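PDB 2QU8: putative nucleolar GTP-binding protein 1 from Plasmodium falciparum, which binds guanine nucleotides through a Ras-like GTPase domain and is probably a nucleolar GTPase of the NOG1 family. Local coordinates for residues 30-35 with 109-114; 84-89 with 100-105. All coordinates share one frame; numbering follows the deposited sequence.

Interaction 1: 30-35 with 109-114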
ATOM      1  N   LYS A  30      13.041   0.808  -4.489  1.00 29.00           N
ATOM      2  CA  LYS A  30      11.649   0.536  -4.846  1.00 28.18           C
ATOM      3  C   LYS A  30      10.935  -0.159  -3.681  1.00 27.38           C
ATOM      4  O   LYS A  30      11.416  -1.166  -3.155  1.00 27.04           O
ATOM      5  CB  LYS A  30      11.575  -0.310  -6.112  1.00 28.36           C
ATOM      6  CG  LYS A  30      12.158   0.373  -7.344  1.00 29.76           C
ATOM      7  CD  LYS A  30      12.013  -0.494  -8.589  1.00 33.19           C
ATOM      8  CE  LYS A  30      12.987  -1.652  -8.594  1.00 34.68           C
ATOM      9  NZ  LYS A  30      14.410  -1.187  -8.563  1.00 37.50           N
ATOM     10  N   THR A  31       9.795   0.393  -3.278  1.00 26.33           N
ATOM     11  CA  THR A  31       9.128  -0.040  -2.059  1.00 25.21           C
ATOM     12  C   THR A  31       7.630  -0.250  -2.237  1.00 24.73           C
ATOM     13  O   THR A  31       6.942   0.572  -2.848  1.00 24.69           O
ATOM     14  CB  THR A  31       9.338   1.007  -0.920  1.00 25.33           C
ATOM     15  OG1 THR A  31      10.736   1.225  -0.706  1.00 24.78           O
ATOM     16  CG2 THR A  31       8.683   0.558   0.399  1.00 24.95           C
ATOM     17  N   ILE A  32       7.122  -1.342  -1.681  1.00 23.82           N
ATOM     18  CA  ILE A  32       5.689  -1.450  -1.427  1.00 23.24           C
ATOM     19  C   ILE A  32       5.418  -1.025   0.029  1.00 22.80           C
ATOM     20  O   ILE A  32       5.978  -1.583   0.971  1.00 23.00           O
ATOM     21  CB  ILE A  32       5.141  -2.869  -1.722  1.00 23.37           C
ATOM     22  CG1 ILE A  32       5.373  -3.240  -3.198  1.00 23.06           C
ATOM     23  CG2 ILE A  32       3.658  -2.950  -1.415  1.00 23.33           C
ATOM     24  CD1 ILE A  32       5.186  -4.722  -3.465  1.00 21.07           C
ATOM     25  N   ILE A  33       4.580  -0.013   0.194  1.00 22.45           N
ATOM     26  CA  ILE A  33       4.195   0.460   1.519  1.00 22.53           C
ATOM     27  C   ILE A  33       2.865  -0.169   1.877  1.00 22.19           C
ATOM     28  O   ILE A  33       1.853   0.119   1.240  1.00 22.43           O
ATOM     29  CB  ILE A  33       4.081   2.006   1.550  1.00 22.63           C
ATOM     30  CG1 ILE A  33       5.425   2.630   1.157  1.00 22.96           C
ATOM     31  CG2 ILE A  33       3.593   2.496   2.943  1.00 22.59           C
ATOM     32  CD1 ILE A  33       5.319   4.056   0.594  1.00 24.57           C
ATOM     33  N   LEU A  34       2.865  -1.043   2.880  1.00 22.60           N
ATOM     34  CA  LEU A  34       1.628  -1.691   3.296  1.00 22.75           C
ATOM     35  C   LEU A  34       0.806  -0.813   4.228  1.00 22.75           C
ATOM     36  O   LEU A  34       1.339  -0.201   5.163  1.00 22.60           O
ATOM     37  CB  LEU A  34       1.895  -3.048   3.947  1.00 22.57           C
ATOM     38  CG  LEU A  34       2.313  -4.181   3.006  1.00 22.53           C
ATOM     39  CD1 LEU A  34       2.951  -5.295   3.827  1.00 22.00           C
ATOM     40  CD2 LEU A  34       1.117  -4.693   2.198  1.00 21.55           C
ATOM     41  N   SER A  35      -0.498  -0.788   3.974  1.00 22.72           N
ATOM     42  CA  SER A  35      -1.449  -0.037   4.788  1.00 23.29           C
ATOM     43  C   SER A  35      -2.784  -0.784   4.841  1.00 23.07           C
ATOM     44  O   SER A  35      -3.061  -1.636   3.999  1.00 23.28           O
ATOM     45  CB  SER A  35      -1.613   1.374   4.215  1.00 23.55           C
ATOM     46  OG  SER A  35      -2.525   2.149   4.977  1.00 25.87           O
ATOM     47  N   ASN A 109      10.438   6.101  -2.212  1.00 32.77           N
ATOM     48  CA  ASN A 109      10.218   5.649  -3.590  1.00 32.05           C
ATOM     49  C   ASN A 109       9.268   4.444  -3.598  1.00 31.59           C
ATOM     50  O   ASN A 109       9.692   3.307  -3.809  1.00 31.68           O
ATOM     51  CB  ASN A 109      11.575   5.312  -4.237  1.00 31.93           C
ATOM     52  CG  ASN A 109      11.458   4.779  -5.668  1.00 32.12           C
ATOM     53  OD1 ASN A 109      10.426   4.909  -6.318  1.00 32.57           O
ATOM     54  ND2 ASN A 109      12.535   4.177  -6.156  1.00 31.60           N
ATOM     55  N   GLY A 110       7.982   4.694  -3.362  1.00 31.21           N
ATOM     56  CA  GLY A 110       7.033   3.599  -3.153  1.00 30.37           C
ATOM     57  C   GLY A 110       5.654   3.662  -3.789  1.00 30.00           C
ATOM     58  O   GLY A 110       5.189   4.724  -4.226  1.00 29.96           O
ATOM     59  N   VAL A 111       5.016   2.495  -3.843  1.00 28.74           N
ATOM     60  CA  VAL A 111       3.617   2.350  -4.215  1.00 28.16           C
ATOM     61  C   VAL A 111       2.889   1.852  -2.958  1.00 27.58           C
ATOM     62  O   VAL A 111       3.452   1.073  -2.194  1.00 27.41           O
ATOM     63  CB  VAL A 111       3.454   1.344  -5.395  1.00 27.90           C
ATOM     64  CG1 VAL A 111       4.043  -0.023  -5.050  1.00 28.42           C
ATOM     65  CG2 VAL A 111       2.005   1.197  -5.805  1.00 28.64           C
ATOM     66  N   ILE A 112       1.663   2.310  -2.734  1.00 26.92           N
ATOM     67  CA  ILE A 112       0.900   1.879  -1.553  1.00 26.64           C
ATOM     68  C   ILE A 112       0.134   0.614  -1.873  1.00 25.95           C
ATOM     69  O   ILE A 112      -0.499   0.518  -2.925  1.00 26.40           O
ATOM     70  CB  ILE A 112      -0.134   2.945  -1.085  1.00 26.68           C
ATOM     71  CG1 ILE A 112       0.467   4.355  -1.100  1.00 26.95           C
ATOM     72  CG2 ILE A 112      -0.736   2.587   0.307  1.00 27.02           C
ATOM     73  CD1 ILE A 112       1.687   4.554  -0.200  1.00 27.38           C
ATOM     74  N   LEU A 113       0.214  -0.371  -0.986  1.00 24.77           N
ATOM     75  CA  LEU A 113      -0.726  -1.478  -1.031  1.00 23.83           C
ATOM     76  C   LEU A 113      -1.628  -1.356   0.194  1.00 23.55           C
ATOM     77  O   LEU A 113      -1.207  -1.662   1.310  1.00 23.19           O
ATOM     78  CB  LEU A 113      -0.013  -2.836  -1.073  1.00 23.67           C
ATOM     79  CG  LEU A 113      -0.875  -4.112  -1.049  1.00 23.39           C
ATOM     80  CD1 LEU A 113      -1.992  -4.114  -2.100  1.00 22.34           C
ATOM     81  CD2 LEU A 113       0.004  -5.338  -1.222  1.00 23.70           C
ATOM     82  N   PHE A 114      -2.850  -0.878  -0.033  1.00 23.21           N
ATOM     83  CA  PHE A 114      -3.870  -0.769   1.005  1.00 22.94           C
ATOM     84  C   PHE A 114      -4.759  -1.997   0.947  1.00 23.09           C
ATOM     85  O   PHE A 114      -5.480  -2.223  -0.035  1.00 22.89           O
ATOM     86  CB  PHE A 114      -4.711   0.522   0.882  1.00 22.75           C
ATOM     87  CG  PHE A 114      -5.638   0.752   2.057  1.00 22.43           C
ATOM     88  CD1 PHE A 114      -5.228   1.521   3.146  1.00 23.67           C
ATOM     89  CD2 PHE A 114      -6.903   0.172   2.091  1.00 23.16           C
ATOM     90  CE1 PHE A 114      -6.076   1.720   4.242  1.00 22.83           C
ATOM     91  CE2 PHE A 114      -7.756   0.362   3.182  1.00 23.52           C
ATOM     92  CZ  PHE A 114      -7.341   1.139   4.254  1.00 23.23           C
TER

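Interaction 2: 84-89 with 100-105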
ATOM      1  N   PRO A  84       2.779  -1.448  11.697  1.00 27.61           N
ATOM      2  CA  PRO A  84       1.576  -1.556  12.524  1.00 27.90           C
ATOM      3  C   PRO A  84       1.556  -0.443  13.578  1.00 28.30           C
ATOM      4  O   PRO A  84       2.604  -0.096  14.137  1.00 28.65           O
ATOM      5  CB  PRO A  84       1.692  -2.950  13.160  1.00 27.68           C
ATOM      6  CG  PRO A  84       3.114  -3.359  12.986  1.00 27.77           C
ATOM      7  CD  PRO A  84       3.635  -2.641  11.783  1.00 27.35           C
ATOM      8  N   GLY A  85       0.382   0.142  13.790  1.00 28.68           N
ATOM      9  CA  GLY A  85       0.221   1.259  14.712  1.00 28.98           C
ATOM     10  C   GLY A  85       0.253   2.617  14.036  1.00 29.16           C
ATOM     11  O   GLY A  85      -0.242   3.592  14.596  1.00 29.10           O
ATOM     12  N   LEU A  86       0.826   2.693  12.831  1.00 29.26           N
ATOM     13  CA  LEU A  86       0.892   3.971  12.103  1.00 29.06           C
ATOM     14  C   LEU A  86      -0.046   4.058  10.892  1.00 28.99           C
ATOM     15  O   LEU A  86      -0.848   4.988  10.780  1.00 29.37           O
ATOM     16  CB  LEU A  86       2.328   4.287  11.678  1.00 29.31           C
ATOM     17  CG  LEU A  86       3.374   4.552  12.765  1.00 29.77           C
ATOM     18  CD1 LEU A  86       4.715   4.853  12.107  1.00 30.48           C
ATOM     19  CD2 LEU A  86       2.962   5.693  13.666  1.00 30.52           C
ATOM     20  N   LEU A  87       0.049   3.089   9.992  1.00 28.90           N
ATOM     21  CA  LEU A  87      -0.719   3.129   8.746  1.00 28.46           C
ATOM     22  C   LEU A  87      -1.920   2.184   8.755  1.00 28.53           C
ATOM     23  O   LEU A  87      -2.405   1.743   7.697  1.00 28.05           O
ATOM     24  CB  LEU A  87       0.215   2.877   7.554  1.00 28.54           C
ATOM     25  CG  LEU A  87       1.310   3.944   7.372  1.00 28.67           C
ATOM     26  CD1 LEU A  87       2.203   3.611   6.198  1.00 30.19           C
ATOM     27  CD2 LEU A  87       0.699   5.335   7.191  1.00 29.51           C
ATOM     28  N   ASP A  88      -2.412   1.905   9.960  1.00 28.20           N
ATOM     29  CA  ASP A  88      -3.540   0.996  10.168  1.00 28.64           C
ATOM     30  C   ASP A  88      -4.699   1.678  10.891  1.00 28.83           C
ATOM     31  O   ASP A  88      -5.694   1.034  11.230  1.00 28.89           O
ATOM     32  CB  ASP A  88      -3.098  -0.260  10.943  1.00 28.37           C
ATOM     33  CG  ASP A  88      -2.479   0.059  12.299  1.00 29.46           C
ATOM     34  OD1 ASP A  88      -2.317   1.256  12.647  1.00 29.92           O
ATOM     35  OD2 ASP A  88      -2.159  -0.902  13.025  1.00 30.17           O
ATOM     36  N   ARG A  89      -4.556   2.979  11.129  1.00 28.87           N
ATOM     37  CA  ARG A  89      -5.584   3.763  11.805  1.00 29.29           C
ATOM     38  C   ARG A  89      -5.510   5.234  11.384  1.00 29.38           C
ATOM     39  O   ARG A  89      -4.478   5.693  10.882  1.00 29.05           O
ATOM     40  CB  ARG A  89      -5.477   3.611  13.330  1.00 29.45           C
ATOM     41  CG  ARG A  89      -4.125   3.980  13.928  1.00 30.20           C
ATOM     42  CD  ARG A  89      -3.915   3.268  15.255  1.00 31.58           C
ATOM     43  NE  ARG A  89      -3.464   1.893  15.039  1.00 32.36           N
ATOM     44  CZ  ARG A  89      -3.675   0.883  15.879  1.00 34.76           C
ATOM     45  NH1 ARG A  89      -4.329   1.080  17.021  1.00 34.56           N
ATOM     46  NH2 ARG A  89      -3.220  -0.327  15.578  1.00 32.93           N
ATOM     47  N   THR A 100       5.602  12.750  11.680  1.00 33.33           N
ATOM     48  CA  THR A 100       6.857  12.921  10.932  1.00 33.50           C
ATOM     49  C   THR A 100       7.327  11.586  10.383  1.00 33.41           C
ATOM     50  O   THR A 100       7.831  11.505   9.255  1.00 33.04           O
ATOM     51  CB  THR A 100       7.995  13.529  11.797  1.00 33.78           C
ATOM     52  OG1 THR A 100       8.440  12.564  12.762  1.00 35.92           O
ATOM     53  CG2 THR A 100       7.532  14.782  12.516  1.00 33.63           C
ATOM     54  N   THR A 101       7.154  10.538  11.195  1.00 33.36           N
ATOM     55  CA  THR A 101       7.433   9.167  10.778  1.00 32.94           C
ATOM     56  C   THR A 101       6.516   8.769   9.619  1.00 32.42           C
ATOM     57  O   THR A 101       6.984   8.280   8.592  1.00 32.55           O
ATOM     58  CB  THR A 101       7.293   8.168  11.965  1.00 33.21           C
ATOM     59  OG1 THR A 101       8.032   8.647  13.098  1.00 34.52           O
ATOM     60  CG2 THR A 101       7.826   6.807  11.584  1.00 33.65           C
ATOM     61  N   ILE A 102       5.215   9.004   9.778  1.00 31.96           N
ATOM     62  CA  ILE A 102       4.242   8.713   8.730  1.00 31.86           C
ATOM     63  C   ILE A 102       4.570   9.479   7.446  1.00 32.10           C
ATOM     64  O   ILE A 102       4.601   8.899   6.353  1.00 32.14           O
ATOM     65  CB  ILE A 102       2.789   9.024   9.192  1.00 31.98           C
ATOM     66  CG1 ILE A 102       2.327   7.994  10.228  1.00 31.36           C
ATOM     67  CG2 ILE A 102       1.819   9.041   8.010  1.00 30.66           C
ATOM     68  CD1 ILE A 102       1.167   8.465  11.083  1.00 30.77           C
ATOM     69  N   THR A 103       4.811  10.778   7.596  1.00 32.07           N
ATOM     70  CA  THR A 103       5.158  11.639   6.474  1.00 32.51           C
ATOM     71  C   THR A 103       6.475  11.212   5.807  1.00 32.37           C
ATOM     72  O   THR A 103       6.564  11.198   4.584  1.00 32.50           O
ATOM     73  CB  THR A 103       5.196  13.121   6.904  1.00 32.44           C
ATOM     74  OG1 THR A 103       3.974  13.445   7.584  1.00 33.08           O
ATOM     75  CG2 THR A 103       5.340  14.023   5.698  1.00 32.49           C
ATOM     76  N   ALA A 104       7.472  10.829   6.607  1.00 32.90           N
ATOM     77  CA  ALA A 104       8.757  10.350   6.067  1.00 33.54           C
ATOM     78  C   ALA A 104       8.590   9.121   5.160  1.00 34.10           C
ATOM     79  O   ALA A 104       9.238   9.020   4.119  1.00 33.87           O
ATOM     80  CB  ALA A 104       9.746  10.066   7.188  1.00 33.36           C
ATOM     81  N   LEU A 105       7.703   8.210   5.563  1.00 34.92           N
ATOM     82  CA  LEU A 105       7.355   7.026   4.777  1.00 35.67           C
ATOM     83  C   LEU A 105       6.643   7.360   3.474  1.00 35.79           C
ATOM     84  O   LEU A 105       6.865   6.716   2.448  1.00 36.02           O
ATOM     85  CB  LEU A 105       6.475   6.094   5.611  1.00 36.03           C
ATOM     86  CG  LEU A 105       7.238   5.024   6.384  1.00 37.54           C
ATOM     87  CD1 LEU A 105       6.399   4.500   7.520  1.00 39.05           C
ATOM     88  CD2 LEU A 105       7.655   3.890   5.434  1.00 38.66           C
TER

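Interaction 1: 30-35 with 109-114
Five backbone hydrogen bonds join Thr31, Ile33 and Ser35 to residues 109-113 in parallel register, Thr31 facing Gly110 and Ser35 facing Phe114. Thr31 and Ile33 both give and take, whereas Ser35 donates its N-H to Leu113 O. Ile33 N meets Val111 O at 2.9 Å, nearly straight with 173° at the hydrogen, and Ile33 O receives Leu113 N at 2.8 Å. The bond from Thr31 N to Asn109 O, where strand 110-117 is just starting, is the most bent of the five at 131°. CA-H...O contacts run between the amide bonds, among them Phe114 CA to Ser35 O at 3.2 Å.

Apolar side chains alternate between the two faces. On one, Ile32 CG2 lies 3.7 Å from Leu113 CB, and Leu34 swings its CD2 alongside Leu113 CD2. On the other, Ile33 CD1 and Ile112 CD1 meet at 3.8 Å.

Polar groups sit mainly toward the ends. With chi1 near 180°, Ser35 OG points away from its own amide and reaches the edge of the Phe114 ring, 3.3 Å from Phe114 CD1; it is hydrogen-bonded to Leu87 O. Asn109 OD1 bonds Gln207 of helix 192-222. Buried amides are thus paired within the sheet, while mostly hydrocarbon side chains line both faces, the Thr31 hydroxyl being satisfied by Lys29 and Gln79, as expected for central strands of a Ras-like GTPase.

Interaction 2: 84-89 with 100-105
Leu86 and Ile102 bring the irregular loop 84-89 against one flank of helix 96-106, their CA atoms 6.7 Å apart, so side chains rather than backbones make the junction. Leu86 divides its surface between two helical residues. The Leu86 and Thr101 side chains cross at about a right angle, Leu86 CD1 touching Thr101 CG2 at 3.7 Å, whereas Leu86 CB rests 4.0 Å from Ile102 CG1. Thr101 can offer this methyl because CG2 stands opposite the backbone nitrogen; with chi1 at -50° its hydroxyl instead bonds Ile97 O, one turn back. Leu87 passes Ile102 in the opposite direction, with Leu87 CD2 and Ile102 CG2 4.0 Å apart, and Leu87 CD1 approaches Leu105 CD1 more loosely at 4.5 Å.

Within the loop, Arg89 grips the Asp88 carboxylate side-on in a salt bridge, Arg89 NE reaching Asp88 OD1 at 2.7 Å and Arg89 NH2 reaching Asp88 OD2 at 2.8 Å. Gly85 N bonds the same OD2 at 2.9 Å, from the opposite face of the carboxylate to NH2.

Tyr59 touches both Leu86 and Thr101. Following a DTPG sequence that ends at Gly85, the loop probably corresponds to switch II of Ras-like GTPases, packed between strand 76-82 and helix 96-106; Leu87 backbone bonds Gly36, just beyond strand 30-35.

The centres of interactions 1 and 2 lie about 12 Å apart, and the two contacts touch directly. Besides the Ser35-Leu87 bond already joining them, Ile33 CG2 packs on Leu87 CD1 at 3.7 Å. Along the chain interaction 2 is nested inside the stretch of chain that interaction 1 closes into a loop: strand 30-35, then loop 84-89, helix 96-106 and finally strand 110-117, which follows that helix directly. Helix 96-106 thus packs over the sheet face bearing Ile33, whose CD1 lies against Leu105 O. Strand 30-35 leads into a probable P-loop beside GDP, so this shared packing links the nucleotide end of the sheet to the loop following strand 76-82.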